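Local structure of acyl-CoA N-acyltransferases (NAT) superfamily protein (Arabidopsis thaliana, 6TH0) at residues S14-L19 with F35-V40; G65-K70 with L98-V103; I111-I116 with K148-R153. The protein binds acetyl-CoA and probably transfers its acetyl group to the N-terminal methionine of transmembrane proteins and to lysine side chains, as an N-alpha-acetyltransferase of the NAA60 type. All blocks are in the same frame, centred on the assembly; numbering follows the deposited sequence.

All three contacts belong to one GNAT domain. Contact 2 is the core: it joins strands 63-73 and 93-102 near the chain centre, through backbone hydrogen bonds and a buried threonine pair. Contacts 1 and 3 lie on opposite sides of that centre, about 23 Å apart between their own centres. Contact 1 is a largely buried, mainly apolar meeting of two helices, with no hydrogen bond across it. Contact 3 is partly buried and pairs the aliphatic chain of a lysine with a methionine sulfur beside an isoleucine and a phenylalanine. Contact 2 touches both others: Val39 packs on Thr68, and Val102 packs on Ile111. Acetyl-CoA is bound by contacts 2 and 3 but not by contact 1.

Contact 1 (S14-L19 with F35-V40); sequences SDLERL and FFQNVV
Leu19 and Leu16 meet Phe36, Val39 and Val40 where helix 16-26 packs against helix 33-41. Leu19 CD2 does most of the touching. Leu19 CD2 lies 3.5 Å from Val39 CG1. Val40 CG1 is 4.0 Å from Leu19 CD2. At the edge of the Phe36 ring, near its plane, Leu19 CD2 is 3.8 Å from Phe36 CD1. Leu19 CG is anti to the backbone N (chi1 -169°), which places CG next to Phe36 CD1. Leu16, one turn earlier, divides its two methyls. Leu16 CD1 approaches the base of the Phe36 side chain, 3.8 Å from Phe36 CB. Leu16 CD1 also lies 4.1 Å from Val40 CG1. The other methyl meets the amide end of Gln37, with Leu16 CD2 3.2 Å from Gln37 NE2. The CB of Gln37 points away from helix 16-26, but the bend at chi2 (-65°) brings CD, and with it the amide, back to Leu16. No hydrogen bond crosses the contact.

Around these side chains, Asp15 OD2 forms a salt bridge with Arg9 NH1, and the Phe36 ring meets His23 edge-to-face. Ile11 touches Leu19 and Val40, while Val39 packs on Ile45 and Thr68 of the sheet. The acetyl-CoA lies about 12 Å from the Leu19 side chain. Two consecutive helices laid over one face of the sheet, following the first strand, are the arrangement of the N-terminal part of the GNAT fold.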
loop_
_atom_site.group_PDB
_atom_site.type_symbol
_atom_site.label_atom_id
_atom_site.label_comp_id
_atom_site.label_asym_id
_atom_site.label_seq_id
_atom_site.Cartn_x
_atom_site.Cartn_y
_atom_site.Cartn_z
ATOM N N SER A 14 1.015 1.700 19.197
ATOM C CA SER A 14 2.382 1.687 19.700
ATOM C C SER A 14 3.416 1.787 18.585
ATOM O O SER A 14 4.587 2.066 18.877
ATOM C CB SER A 14 2.634 0.423 20.520
ATOM O OG SER A 14 2.715 -0.713 19.674
ATOM N N ASP A 15 3.013 1.583 17.326
ATOM C CA ASP A 15 3.889 1.736 16.166
ATOM C C ASP A 15 4.036 3.186 15.711
ATOM O O ASP A 15 4.826 3.450 14.797
ATOM C CB ASP A 15 3.353 0.918 14.981
ATOM C CG ASP A 15 3.343 -0.575 15.245
ATOM O OD1 ASP A 15 4.335 -1.090 15.793
ATOM O OD2 ASP A 15 2.328 -1.236 14.908
ATOM N N LEU A 16 3.319 4.128 16.336
ATOM C CA LEU A 16 3.195 5.473 15.781
ATOM C C LEU A 16 4.556 6.116 15.504
ATOM O O LEU A 16 4.816 6.569 14.387
ATOM C CB LEU A 16 2.366 6.352 16.714
ATOM C CG LEU A 16 2.212 7.785 16.209
ATOM C CD1 LEU A 16 1.443 7.803 14.905
ATOM C CD2 LEU A 16 1.523 8.651 17.246
ATOM N N GLU A 17 5.410 6.208 16.526
ATOM C CA GLU A 17 6.710 6.866 16.365
ATOM C C GLU A 17 7.533 6.207 15.270
ATOM O O GLU A 17 8.045 6.882 14.367
ATOM C CB GLU A 17 7.482 6.850 17.683
ATOM C CG GLU A 17 8.679 7.784 17.702
ATOM C CD GLU A 17 9.573 7.560 18.911
ATOM O OE1 GLU A 17 9.056 7.107 19.957
ATOM O OE2 GLU A 17 10.790 7.825 18.811
ATOM N N ARG A 18 7.670 4.883 15.329
ATOM C CA ARG A 18 8.460 4.184 14.319
ATOM C C ARG A 18 7.859 4.355 12.929
ATOM O O ARG A 18 8.582 4.590 11.956
ATOM C CB ARG A 18 8.580 2.704 14.684
ATOM C CG ARG A 18 9.144 1.821 13.574
ATOM C CD ARG A 18 10.631 2.086 13.344
ATOM N NE ARG A 18 11.222 0.982 12.593
ATOM C CZ ARG A 18 12.455 0.995 12.088
ATOM N NH1 ARG A 18 13.228 2.057 12.258
ATOM N NH2 ARG A 18 12.914 -0.057 11.429
ATOM N N LEU A 19 6.532 4.256 12.818
ATOM C CA LEU A 19 5.875 4.395 11.525
ATOM C C LEU A 19 6.149 5.755 10.908
ATOM O O LEU A 19 6.469 5.849 9.711
ATOM C CB LEU A 19 4.362 4.182 11.675
ATOM C CG LEU A 19 3.562 4.045 10.376
ATOM C CD1 LEU A 19 3.909 2.795 9.564
ATOM C CD2 LEU A 19 2.055 4.145 10.664
ATOM N N PHE A 35 -2.121 11.926 9.187
ATOM C CA PHE A 35 -2.211 10.689 8.424
ATOM C C PHE A 35 -1.778 9.497 9.267
ATOM O O PHE A 35 -2.395 8.430 9.220
ATOM C CB PHE A 35 -1.370 10.790 7.154
ATOM C CG PHE A 35 -1.185 9.482 6.458
ATOM C CD1 PHE A 35 -2.222 8.947 5.704
ATOM C CD2 PHE A 35 0.024 8.808 6.515
ATOM C CE1 PHE A 35 -2.072 7.744 5.037
ATOM C CE2 PHE A 35 0.202 7.595 5.840
ATOM C CZ PHE A 35 -0.864 7.060 5.099
ATOM N N PHE A 36 -0.706 9.650 10.038
ATOM C CA PHE A 36 -0.222 8.507 10.798
ATOM C C PHE A 36 -1.131 8.173 11.968
ATOM O O PHE A 36 -1.196 7.003 12.366
ATOM C CB PHE A 36 1.221 8.754 11.213
ATOM C CG PHE A 36 2.127 8.863 10.031
ATOM C CD1 PHE A 36 2.520 7.724 9.344
ATOM C CD2 PHE A 36 2.538 10.101 9.569
ATOM C CE1 PHE A 36 3.317 7.812 8.229
ATOM C CE2 PHE A 36 3.356 10.195 8.455
ATOM C CZ PHE A 36 3.741 9.044 7.781
ATOM N N GLN A 37 -1.819 9.170 12.538
ATOM C CA GLN A 37 -2.850 8.879 13.524
ATOM C C GLN A 37 -3.969 8.063 12.890
ATOM O O GLN A 37 -4.500 7.129 13.502
ATOM C CB GLN A 37 -3.421 10.175 14.117
ATOM C CG GLN A 37 -2.542 10.900 15.127
ATOM C CD GLN A 37 -2.323 10.104 16.405
ATOM O OE1 GLN A 37 -3.168 9.307 16.809
ATOM N NE2 GLN A 37 -1.196 10.345 17.063
ATOM N N ASN A 38 -4.386 8.454 11.687
ATOM C CA ASN A 38 -5.400 7.694 10.963
ATOM C C ASN A 38 -4.959 6.249 10.767
ATOM O O ASN A 38 -5.727 5.314 11.018
ATOM C CB ASN A 38 -5.667 8.382 9.624
ATOM C CG ASN A 38 -6.786 7.732 8.811
ATOM O OD1 ASN A 38 -7.435 6.753 9.221
ATOM N ND2 ASN A 38 -7.063 8.340 7.661
ATOM N N VAL A 39 -3.705 6.043 10.381
ATOM C CA VAL A 39 -3.218 4.691 10.108
ATOM C C VAL A 39 -3.306 3.833 11.366
ATOM O O VAL A 39 -3.906 2.753 11.358
ATOM C CB VAL A 39 -1.776 4.735 9.568
ATOM C CG1 VAL A 39 -1.182 3.336 9.509
ATOM C CG2 VAL A 39 -1.712 5.387 8.187
ATOM N N VAL A 40 -2.725 4.308 12.475
ATOM C CA VAL A 40 -2.635 3.472 13.673
ATOM C C VAL A 40 -3.989 3.298 14.348
ATOM O O VAL A 40 -4.185 2.339 15.104
ATOM C CB VAL A 40 -1.610 4.062 14.656
ATOM C CG1 VAL A 40 -0.253 4.224 13.949
ATOM C CG2 VAL A 40 -2.121 5.391 15.247
#

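Contact 2 (G65-K70 with L98-V103); sequences GFVTAK and LTLGVV. With ACO (acetyl coenzyme *a), chain C.
Thr68 and Thr99 face each other with hydroxyls 2.6 Å apart, Thr68 OG1 to Thr99 OG1, in a hydrogen bond where either may be the donor. Each OG1 stands between its backbone N and carbonyl carbon (chi1 62° and 71°), so that the two hydroxyls meet over the face that also bears Phe66. His23 NE2 also bonds Thr99 OG1, so this buried oxygen has two polar partners. Phe66 takes the same kind of rotamer (chi1 60°). Its ring lies over Gly101, with Gly101 CA 3.9 Å from the Phe66 ring centroid in a CH-pi contact. The ring can lie close over the backbone because Gly101 has no side chain on that face. At the ring edge, Phe66 CE1 is 3.4 Å from Thr99 OG1.

The strands run antiparallel. Phe66 and Gly101 form a hydrogen-bonded pair, with Phe66 N to Gly101 O at 2.9 Å and Gly101 N bonding Phe66 O in return. Leu98 and Thr99 both oppose Thr68 in a classic beta bulge. Leu98 N gives Thr68 O a bond of 2.8 Å, and Thr68 N bonds Thr99 O. On the other face, Leu100 CD1 lies 4.0 Å from Val67 CB. Acetyl-CoA continues the pairing: its N4P bonds Leu100 O, and Val102 N bonds its O9P at 2.9 Å.

Strand 45-52 flanks strand 63-73, and strand 129-137 runs parallel to strand 93-102 on its other side. Helices 16-26 and 33-41 cover the Phe66 face, helix 111-123 the Leu100 face.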
loop_
_atom_site.group_PDB
_atom_site.type_symbol
_atom_site.label_atom_id
_atom_site.label_comp_id
_atom_site.label_asym_id
_atom_site.label_seq_id
_atom_site.Cartn_x
_atom_site.Cartn_y
_atom_site.Cartn_z
ATOM N N GLY A 65 8.930 -3.295 8.148
ATOM C CA GLY A 65 8.260 -3.136 6.872
ATOM C C GLY A 65 6.829 -2.746 7.154
ATOM O O GLY A 65 6.324 -2.950 8.258
ATOM N N PHE A 66 6.186 -2.145 6.156
ATOM C CA PHE A 66 4.823 -1.670 6.365
ATOM C C PHE A 66 4.120 -1.595 5.020
ATOM O O PHE A 66 4.761 -1.458 3.976
ATOM C CB PHE A 66 4.823 -0.286 7.032
ATOM C CG PHE A 66 5.515 0.742 6.230
ATOM C CD1 PHE A 66 4.841 1.427 5.232
ATOM C CD2 PHE A 66 6.878 0.969 6.396
ATOM C CE1 PHE A 66 5.504 2.357 4.437
ATOM C CE2 PHE A 66 7.534 1.893 5.616
ATOM C CZ PHE A 66 6.855 2.602 4.651
ATOM N N VAL A 67 2.790 -1.704 5.047
ATOM C CA VAL A 67 1.960 -1.319 3.912
ATOM C C VAL A 67 0.694 -0.684 4.476
ATOM O O VAL A 67 0.191 -1.137 5.507
ATOM C CB VAL A 67 1.611 -2.518 3.012
ATOM C CG1 VAL A 67 0.794 -3.544 3.790
ATOM C CG2 VAL A 67 0.875 -2.056 1.758
ATOM N N THR A 68 0.283 0.454 3.914
ATOM C CA THR A 68 -0.961 1.118 4.302
ATOM C C THR A 68 -1.905 1.226 3.105
ATOM O O THR A 68 -1.465 1.355 1.954
ATOM C CB THR A 68 -0.706 2.504 4.868
ATOM O OG1 THR A 68 -0.096 3.313 3.858
ATOM C CG2 THR A 68 0.214 2.416 6.086
ATOM N N ALA A 69 -3.212 1.145 3.373
ATOM C CA ALA A 69 -4.201 1.153 2.306
ATOM C C ALA A 69 -5.501 1.762 2.828
ATOM O O ALA A 69 -5.807 1.691 4.019
ATOM C CB ALA A 69 -4.468 -0.259 1.758
ATOM N N LYS A 70 -6.304 2.296 1.919
ATOM C CA LYS A 70 -7.596 2.824 2.330
ATOM C C LYS A 70 -8.670 2.290 1.411
ATOM O O LYS A 70 -8.404 1.851 0.290
ATOM C CB LYS A 70 -7.641 4.360 2.336
ATOM C CG LYS A 70 -7.515 4.998 0.960
ATOM C CD LYS A 70 -7.820 6.487 1.047
ATOM C CE LYS A 70 -7.663 7.186 -0.298
ATOM N NZ LYS A 70 -7.975 8.639 -0.181
ATOM N N LEU A 98 -1.595 3.010 -0.266
ATOM C CA LEU A 98 -1.057 4.345 -0.057
ATOM C C LEU A 98 0.470 4.298 0.030
ATOM O O LEU A 98 1.166 4.965 -0.737
ATOM C CB LEU A 98 -1.606 4.936 1.233
ATOM C CG LEU A 98 -3.131 5.182 1.277
ATOM C CD1 LEU A 98 -3.600 5.201 2.709
ATOM C CD2 LEU A 98 -3.396 6.528 0.643
ATOM N N THR A 99 0.992 3.521 0.972
ATOM C CA THR A 99 2.438 3.469 1.164
ATOM C C THR A 99 2.891 2.029 1.344
ATOM O O THR A 99 2.128 1.146 1.733
ATOM C CB THR A 99 2.883 4.302 2.368
ATOM O OG1 THR A 99 2.474 3.663 3.585
ATOM C CG2 THR A 99 2.318 5.720 2.311
ATOM N N LEU A 100 4.172 1.804 1.044
ATOM C CA LEU A 100 4.783 0.489 1.159
ATOM C C LEU A 100 6.272 0.734 1.323
ATOM O O LEU A 100 6.807 1.577 0.608
ATOM C CB LEU A 100 4.512 -0.360 -0.085
ATOM C CG LEU A 100 5.343 -1.614 -0.284
ATOM C CD1 LEU A 100 4.871 -2.704 0.665
ATOM C CD2 LEU A 100 5.257 -2.082 -1.730
ATOM N N GLY A 101 6.911 0.054 2.272
ATOM C CA GLY A 101 8.345 0.211 2.464
ATOM C C GLY A 101 8.913 -0.920 3.283
ATOM O O GLY A 101 8.227 -1.495 4.133
ATOM N N VAL A 102 10.191 -1.223 3.049
ATOM C CA VAL A 102 10.949 -2.201 3.820
ATOM C C VAL A 102 12.282 -1.543 4.181
ATOM O O VAL A 102 12.864 -0.835 3.354
ATOM C CB VAL A 102 11.156 -3.512 3.025
ATOM C CG1 VAL A 102 12.000 -4.495 3.802
ATOM C CG2 VAL A 102 9.788 -4.161 2.630
ATOM N N VAL A 103 12.743 -1.712 5.425
ATOM C CA VAL A 103 14.006 -1.068 5.778
ATOM C C VAL A 103 15.132 -1.667 4.929
ATOM O O VAL A 103 15.156 -2.864 4.620
ATOM C CB VAL A 103 14.364 -1.138 7.275
ATOM C CG1 VAL A 103 13.229 -0.586 8.180
ATOM C CG2 VAL A 103 14.782 -2.524 7.683
HETATM N N1A ACO C . 16.822 -13.954 -2.910
HETATM C C2A ACO C . 17.235 -12.970 -3.780
HETATM N N3A ACO C . 16.565 -11.946 -4.337
HETATM C C4A ACO C . 15.236 -11.920 -3.933
HETATM C C5A ACO C . 14.659 -12.872 -3.033
HETATM C C6A ACO C . 15.504 -13.885 -2.542
HETATM N N6A ACO C . 15.010 -14.825 -1.675
HETATM N N7A ACO C . 13.305 -12.597 -2.803
HETATM C C8A ACO C . 13.068 -11.499 -3.551
HETATM N N9A ACO C . 14.192 -11.057 -4.249
HETATM C C1B ACO C . 14.293 -9.914 -5.158
HETATM C C2B ACO C . 13.001 -9.696 -6.072
HETATM O O2B ACO C . 13.050 -10.534 -7.151
HETATM C C3B ACO C . 13.408 -8.198 -6.461
HETATM O O3B ACO C . 14.436 -8.337 -7.314
HETATM P P3B ACO C . 14.512 -6.997 -8.571
HETATM O O7A ACO C . 14.982 -5.926 -7.623
HETATM O O8A ACO C . 15.520 -7.514 -9.584
HETATM O O9A ACO C . 13.056 -6.923 -8.965
HETATM C C4B ACO C . 13.857 -7.610 -5.081
HETATM O O4B ACO C . 14.483 -8.716 -4.351
HETATM C C5B ACO C . 12.682 -6.976 -4.313
HETATM O O5B ACO C . 11.620 -7.868 -4.173
HETATM P P1A ACO C . 11.107 -7.834 -2.605
HETATM O O1A ACO C . 12.205 -8.284 -1.714
HETATM O O2A ACO C . 9.754 -8.487 -2.571
HETATM O O3A ACO C . 10.783 -6.242 -2.126
HETATM P P2A ACO C . 11.681 -5.673 -0.944
HETATM O O4A ACO C . 11.280 -6.205 0.383
HETATM O O5A ACO C . 13.140 -5.527 -1.287
HETATM O O6A ACO C . 11.147 -4.026 -0.811
HETATM C CBP ACO C . 10.491 -1.959 -1.856
HETATM C CCP ACO C . 10.816 -3.504 -2.053
HETATM C CDP ACO C . 9.217 -1.868 -1.050
HETATM C CEP ACO C . 10.319 -1.276 -3.214
HETATM C CAP ACO C . 11.706 -1.386 -1.079
HETATM O OAP ACO C . 12.852 -1.286 -1.921
HETATM C C9P ACO C . 11.480 0.003 -0.488
HETATM O O9P ACO C . 11.111 0.128 0.660
HETATM N N8P ACO C . 11.780 1.105 -1.261
HETATM C C7P ACO C . 11.591 2.502 -0.746
HETATM C C6P ACO C . 10.135 2.798 -0.531
HETATM C C5P ACO C . 9.477 2.739 -1.865
HETATM O O5P ACO C . 9.983 3.112 -2.911
HETATM N N4P ACO C . 8.202 2.210 -1.886
HETATM C C3P ACO C . 7.577 2.138 -3.206
HETATM C C2P ACO C . 6.102 2.259 -3.064
HETATM S S1P ACO C . 5.367 2.191 -4.770
HETATM C C ACO C . 5.437 3.952 -5.095
HETATM O O ACO C . 6.230 4.445 -5.858
HETATM C CH3 ACO C . 4.527 4.787 -4.354
#

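Contact 3 (I111-I116 with K148-R153); sequences IAKALI and KRMSFR. With ACO (acetyl coenzyme *a), chain C.
The pyrophosphate-binding helix start of the GNAT fold, residues 111-116, meets the end of helix 141-149 at Lys113 and Met150. The aliphatic chain of Lys113 crosses the sulfur obliquely, and Lys113 CG, CD, CE and NZ all lie within 4.0 Å of Met150 SD. Lys113 CG is 3.2 Å from Met150 SD, shorter than usual for carbon and sulfur. The bend at chi2 of Met150 (-54°) places SD where it meets the lysine chain. Deeper in, Ile116 CG2 lies 4.2 Å from Met150 CG. Ile116 CG2 also meets the Phe152 ring obliquely, 3.9 Å from Phe152 CE1. No hydrogen bond joins the segments.

Both segments reach acetyl-CoA. Ala112 N bonds its pyrophosphate oxygen O4A at 3.1 Å, and Lys113 N bonds O2A. Gly110 N also bonds the cofactor. The helix dipole probably favours negative charge here. Arg149 NH2 approaches phosphate oxygen O9A, but the modelled bond is implausibly short and its exact geometry doubtful. ACO O2B lies over one guanidinium face.

A Schellman motif with Ser151 at positive phi (75°) ends helix 141-149 and turns the chain into strand 153-164. Phe152 packs on Val132 and Leu134 of strand 129-137, while Ile116 rests on Leu146 of helix 141-149 and Leu100 of strand 93-102.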
loop_
_atom_site.group_PDB
_atom_site.type_symbol
_atom_site.label_atom_id
_atom_site.label_comp_id
_atom_site.label_asym_id
_atom_site.label_seq_id
_atom_site.Cartn_x
_atom_site.Cartn_y
_atom_site.Cartn_z
ATOM N N ILE A 111 9.807 -9.486 1.462
ATOM C CA ILE A 111 8.919 -8.900 2.460
ATOM C C ILE A 111 7.885 -7.995 1.795
ATOM O O ILE A 111 6.688 -8.068 2.098
ATOM C CB ILE A 111 9.743 -8.164 3.534
ATOM C CG1 ILE A 111 10.575 -9.179 4.318
ATOM C CG2 ILE A 111 8.833 -7.361 4.488
ATOM C CD1 ILE A 111 11.655 -8.543 5.220
ATOM N N ALA A 112 8.320 -7.147 0.862
ATOM C CA ALA A 112 7.367 -6.267 0.191
ATOM C C ALA A 112 6.341 -7.069 -0.585
ATOM O O ALA A 112 5.148 -6.747 -0.568
ATOM C CB ALA A 112 8.084 -5.290 -0.738
ATOM N N LYS A 113 6.784 -8.105 -1.292
ATOM C CA LYS A 113 5.841 -8.979 -1.972
ATOM C C LYS A 113 4.822 -9.548 -0.992
ATOM O O LYS A 113 3.623 -9.615 -1.292
ATOM C CB LYS A 113 6.603 -10.097 -2.683
ATOM C CG LYS A 113 5.717 -11.070 -3.434
ATOM C CD LYS A 113 6.577 -12.069 -4.217
ATOM C CE LYS A 113 5.764 -12.815 -5.261
ATOM N NZ LYS A 113 4.737 -13.702 -4.651
ATOM N N ALA A 114 5.288 -10.015 0.170
ATOM C CA ALA A 114 4.363 -10.567 1.158
ATOM C C ALA A 114 3.411 -9.501 1.687
ATOM O O ALA A 114 2.222 -9.771 1.900
ATOM C CB ALA A 114 5.130 -11.220 2.304
ATOM N N LEU A 115 3.904 -8.280 1.879
ATOM C CA LEU A 115 3.034 -7.208 2.357
ATOM C C LEU A 115 1.917 -6.927 1.354
ATOM O O LEU A 115 0.739 -6.824 1.724
ATOM C CB LEU A 115 3.865 -5.946 2.634
ATOM C CG LEU A 115 4.711 -5.965 3.915
ATOM C CD1 LEU A 115 5.756 -4.850 3.892
ATOM C CD2 LEU A 115 3.851 -5.855 5.181
ATOM N N ILE A 116 2.264 -6.808 0.072
ATOM C CA ILE A 116 1.236 -6.630 -0.952
ATOM C C ILE A 116 0.267 -7.801 -0.942
ATOM O O ILE A 116 -0.957 -7.622 -1.034
ATOM C CB ILE A 116 1.892 -6.455 -2.329
ATOM C CG1 ILE A 116 2.728 -5.175 -2.353
ATOM C CG2 ILE A 116 0.836 -6.423 -3.411
ATOM C CD1 ILE A 116 3.709 -5.159 -3.546
ATOM N N LYS A 148 4.340 -5.658 -11.048
ATOM C CA LYS A 148 4.192 -6.553 -12.196
ATOM C C LYS A 148 4.358 -8.014 -11.782
ATOM O O LYS A 148 3.614 -8.892 -12.239
ATOM C CB LYS A 148 5.197 -6.174 -13.286
ATOM C CG LYS A 148 4.999 -6.919 -14.582
ATOM C CD LYS A 148 5.889 -6.353 -15.685
ATOM C CE LYS A 148 5.897 -7.256 -16.907
ATOM N NZ LYS A 148 6.521 -8.585 -16.632
ATOM N N ARG A 149 5.316 -8.287 -10.891
ATOM C CA ARG A 149 5.555 -9.649 -10.431
ATOM C C ARG A 149 4.349 -10.191 -9.679
ATOM O O ARG A 149 4.078 -11.400 -9.718
ATOM C CB ARG A 149 6.764 -9.662 -9.496
ATOM C CG ARG A 149 7.263 -11.027 -9.075
ATOM C CD ARG A 149 8.510 -10.884 -8.201
ATOM N NE ARG A 149 9.603 -10.168 -8.861
ATOM C CZ ARG A 149 10.115 -9.013 -8.441
ATOM N NH1 ARG A 149 9.642 -8.417 -7.352
ATOM N NH2 ARG A 149 11.110 -8.452 -9.114
ATOM N N MET A 150 3.622 -9.310 -8.993
ATOM C CA MET A 150 2.378 -9.620 -8.300
ATOM C C MET A 150 1.173 -9.682 -9.226
ATOM O O MET A 150 0.046 -9.770 -8.732
ATOM C CB MET A 150 2.130 -8.591 -7.192
ATOM C CG MET A 150 3.146 -8.633 -6.058
ATOM S SD MET A 150 3.242 -10.299 -5.388
ATOM C CE MET A 150 1.600 -10.499 -4.705
ATOM N N SER A 151 1.375 -9.580 -10.537
ATOM C CA SER A 151 0.320 -9.631 -11.540
ATOM C C SER A 151 -0.512 -8.358 -11.628
ATOM O O SER A 151 -1.606 -8.407 -12.210
ATOM C CB SER A 151 -0.633 -10.816 -11.313
ATOM O OG SER A 151 0.010 -12.057 -11.548
ATOM N N PHE A 152 -0.059 -7.223 -11.082
ATOM C CA PHE A 152 -0.787 -5.973 -11.288
ATOM C C PHE A 152 -0.594 -5.505 -12.720
ATOM O O PHE A 152 0.481 -5.680 -13.304
ATOM C CB PHE A 152 -0.324 -4.869 -10.320
ATOM C CG PHE A 152 -0.837 -5.011 -8.916
ATOM C CD1 PHE A 152 -0.480 -6.102 -8.141
ATOM C CD2 PHE A 152 -1.654 -4.031 -8.336
ATOM C CE1 PHE A 152 -0.923 -6.214 -6.841
ATOM C CE2 PHE A 152 -2.095 -4.145 -7.046
ATOM C CZ PHE A 152 -1.745 -5.240 -6.289
ATOM N N ARG A 153 -1.642 -4.913 -13.295
ATOM C CA ARG A 153 -1.574 -4.387 -14.656
ATOM C C ARG A 153 -1.198 -2.910 -14.585
ATOM O O ARG A 153 -1.797 -2.151 -13.821
ATOM C CB ARG A 153 -2.919 -4.547 -15.367
ATOM C CG ARG A 153 -3.046 -5.800 -16.168
ATOM C CD ARG A 153 -3.040 -7.010 -15.270
ATOM N NE ARG A 153 -3.397 -8.201 -16.040
ATOM C CZ ARG A 153 -3.500 -9.424 -15.531
ATOM N NH1 ARG A 153 -3.260 -9.632 -14.242
ATOM N NH2 ARG A 153 -3.846 -10.437 -16.318
HETATM N N1A ACO C . 16.822 -13.954 -2.910
HETATM C C2A ACO C . 17.235 -12.970 -3.780
HETATM N N3A ACO C . 16.565 -11.946 -4.337
HETATM C C4A ACO C . 15.236 -11.920 -3.933
HETATM C C5A ACO C . 14.659 -12.872 -3.033
HETATM C C6A ACO C . 15.504 -13.885 -2.542
HETATM N N6A ACO C . 15.010 -14.825 -1.675
HETATM N N7A ACO C . 13.305 -12.597 -2.803
HETATM C C8A ACO C . 13.068 -11.499 -3.551
HETATM N N9A ACO C . 14.192 -11.057 -4.249
HETATM C C1B ACO C . 14.293 -9.914 -5.158
HETATM C C2B ACO C . 13.001 -9.696 -6.072
HETATM O O2B ACO C . 13.050 -10.534 -7.151
HETATM C C3B ACO C . 13.408 -8.198 -6.461
HETATM O O3B ACO C . 14.436 -8.337 -7.314
HETATM P P3B ACO C . 14.512 -6.997 -8.571
HETATM O O7A ACO C . 14.982 -5.926 -7.623
HETATM O O8A ACO C . 15.520 -7.514 -9.584
HETATM O O9A ACO C . 13.056 -6.923 -8.965
HETATM C C4B ACO C . 13.857 -7.610 -5.081
HETATM O O4B ACO C . 14.483 -8.716 -4.351
HETATM C C5B ACO C . 12.682 -6.976 -4.313
HETATM O O5B ACO C . 11.620 -7.868 -4.173
HETATM P P1A ACO C . 11.107 -7.834 -2.605
HETATM O O1A ACO C . 12.205 -8.284 -1.714
HETATM O O2A ACO C . 9.754 -8.487 -2.571
HETATM O O3A ACO C . 10.783 -6.242 -2.126
HETATM P P2A ACO C . 11.681 -5.673 -0.944
HETATM O O4A ACO C . 11.280 -6.205 0.383
HETATM O O5A ACO C . 13.140 -5.527 -1.287
HETATM O O6A ACO C . 11.147 -4.026 -0.811
HETATM C CBP ACO C . 10.491 -1.959 -1.856
HETATM C CCP ACO C . 10.816 -3.504 -2.053
HETATM C CDP ACO C . 9.217 -1.868 -1.050
HETATM C CEP ACO C . 10.319 -1.276 -3.214
HETATM C CAP ACO C . 11.706 -1.386 -1.079
HETATM O OAP ACO C . 12.852 -1.286 -1.921
HETATM C C9P ACO C . 11.480 0.003 -0.488
HETATM O O9P ACO C . 11.111 0.128 0.660
HETATM N N8P ACO C . 11.780 1.105 -1.261
HETATM C C7P ACO C . 11.591 2.502 -0.746
HETATM C C6P ACO C . 10.135 2.798 -0.531
HETATM C C5P ACO C . 9.477 2.739 -1.865
HETATM O O5P ACO C . 9.983 3.112 -2.911
HETATM N N4P ACO C . 8.202 2.210 -1.886
HETATM C C3P ACO C . 7.577 2.138 -3.206
HETATM C C2P ACO C . 6.102 2.259 -3.064
HETATM S S1P ACO C . 5.367 2.191 -4.770
HETATM C C ACO C . 5.437 3.952 -5.095
HETATM O O ACO C . 6.230 4.445 -5.858
HETATM C CH3 ACO C . 4.527 4.787 -4.354
#